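Local coordinates for cytochrome c-550-like protein (Thermosynechococcus elongatus, PDB 4LJI), which probably works as a low-potential, heme c-binding electron-transfer cytochrome that can partially replace cytochrome c-550 in cyanobacterial photosystem II, at residues L109-E112 with Q113-L117. Sequence-based numbering, arbitrary orientation.
Sequences LTTE and QLETL
The chi1 torsions of Thr110 and Gln113 turn their side chains toward each other's backbone N-H. In Thr110, chi1 of 67° sets OG1 between its own backbone N and carbonyl carbon, facing into the first turn of helix 111-127. In Gln113, CG lies anti to the carbonyl carbon (chi1 -77°) and the chain then runs extended, which carries the amide back past the helix start. The result is a capping box. Thr110, the N-cap residue, accepts the backbone N-H of Gln113 on OG1 at 3.2 Å. In return, Gln113 OE1 takes the backbone N-H of Thr110 at 2.9 Å. This second bond is nearly straight (171°) and reaches an OE1 lone pair in the carbonyl plane. With an alanine here instead of the glutamine, the N-H of Thr110 is likely to lose this acceptor, and the CD2 side of Leu109 the amide that covers it.

Leu109 packs across the cap. Its CD2 lies against the Gln113 amide, 3.7 Å from CD, and the two side chains cross at about a right angle. Its other methyl, CD1, meets Leu114 CD1 at 3.8 Å. This pairing of the residue before the N-cap with the fourth residue after it is a hydrophobic staple. Leu117 CD2 is a looser neighbour of the same methyl. Regular helix bonding begins at once, with Leu114 N donating to Thr110 O. Glu115 N and Thr116 N follow, bonded to Thr111 O and Glu112 O. The next carbonyl, Gln113 O, accepts both Leu117 N and the hydroxyl of Thr116, whose OG1 stands 2.7 Å away.

The capped end packs against two other helices. Leu109, Gln113 and Thr116 touch Leu42 of helix 33-46, and Leu117 touches Phe43 and the heme c. Leu114 packs on Val83, Gln86 and Arg87 of helix 79-87, where Arg87 also hydrogen-bonds Leu109 O.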
# COMPACT_ATOMS: atom_id res chain seq x y z
N LEU A 109 0.90 3.44 -15.02
CA LEU A 109 1.51 2.20 -15.48
C LEU A 109 1.25 1.93 -16.96
O LEU A 109 0.13 2.06 -17.42
CB LEU A 109 1.00 1.03 -14.62
CG LEU A 109 1.48 1.14 -13.18
CD1 LEU A 109 0.87 0.04 -12.33
CD2 LEU A 109 2.99 1.08 -13.16
N THR A 110 2.28 1.54 -17.69
CA THR A 110 2.15 1.23 -19.13
C THR A 110 1.47 -0.12 -19.23
O THR A 110 1.37 -0.85 -18.24
CB THR A 110 3.50 1.11 -19.80
OG1 THR A 110 4.18 -0.05 -19.29
CG2 THR A 110 4.33 2.38 -19.54
N THR A 111 0.99 -0.43 -20.42
CA THR A 111 0.40 -1.72 -20.75
C THR A 111 1.24 -2.89 -20.25
O THR A 111 0.73 -3.77 -19.58
CB THR A 111 0.25 -1.84 -22.29
OG1 THR A 111 -0.47 -0.69 -22.74
CG2 THR A 111 -0.49 -3.12 -22.69
N GLU A 112 2.53 -2.89 -20.59
CA GLU A 112 3.41 -4.00 -20.25
C GLU A 112 3.60 -4.13 -18.73
O GLU A 112 3.62 -5.23 -18.19
CB GLU A 112 4.77 -3.84 -20.91
CG GLU A 112 4.75 -4.05 -22.43
CD GLU A 112 4.70 -2.74 -23.18
OE1 GLU A 112 4.11 -1.77 -22.65
OE2 GLU A 112 5.26 -2.68 -24.32
N GLN A 113 3.76 -2.99 -18.08
CA GLN A 113 3.88 -2.99 -16.61
C GLN A 113 2.64 -3.60 -15.96
O GLN A 113 2.75 -4.47 -15.08
CB GLN A 113 4.08 -1.59 -16.05
CG GLN A 113 5.46 -1.04 -16.21
CD GLN A 113 5.55 0.38 -15.73
OE1 GLN A 113 4.77 1.25 -16.15
NE2 GLN A 113 6.47 0.63 -14.83
N LEU A 114 1.47 -3.14 -16.38
CA LEU A 114 0.21 -3.66 -15.85
C LEU A 114 0.04 -5.15 -16.18
O LEU A 114 -0.53 -5.89 -15.37
CB LEU A 114 -0.95 -2.85 -16.39
CG LEU A 114 -2.16 -2.75 -15.50
CD1 LEU A 114 -1.73 -2.11 -14.16
CD2 LEU A 114 -3.22 -1.94 -16.15
N GLU A 115 0.51 -5.60 -17.35
CA GLU A 115 0.54 -7.02 -17.65
C GLU A 115 1.34 -7.81 -16.64
O GLU A 115 0.92 -8.87 -16.23
CB GLU A 115 1.13 -7.28 -19.06
CG GLU A 115 0.17 -7.03 -20.18
CD GLU A 115 0.83 -7.13 -21.53
OE1 GLU A 115 0.11 -6.96 -22.54
OE2 GLU A 115 2.05 -7.37 -21.57
N THR A 116 2.51 -7.30 -16.25
CA THR A 116 3.32 -8.05 -15.30
C THR A 116 2.68 -8.07 -13.92
O THR A 116 2.84 -9.05 -13.21
CB THR A 116 4.74 -7.49 -15.19
OG1 THR A 116 4.68 -6.21 -14.54
CG2 THR A 116 5.42 -7.38 -16.56
N LEU A 117 1.96 -7.00 -13.55
CA LEU A 117 1.23 -6.96 -12.26
C LEU A 117 0.07 -7.96 -12.32
O LEU A 117 -0.14 -8.73 -11.38
CB LEU A 117 0.76 -5.53 -11.95
CG LEU A 117 -0.21 -5.21 -10.81
CD1 LEU A 117 0.36 -5.76 -9.50
CD2 LEU A 117 -0.40 -3.70 -10.71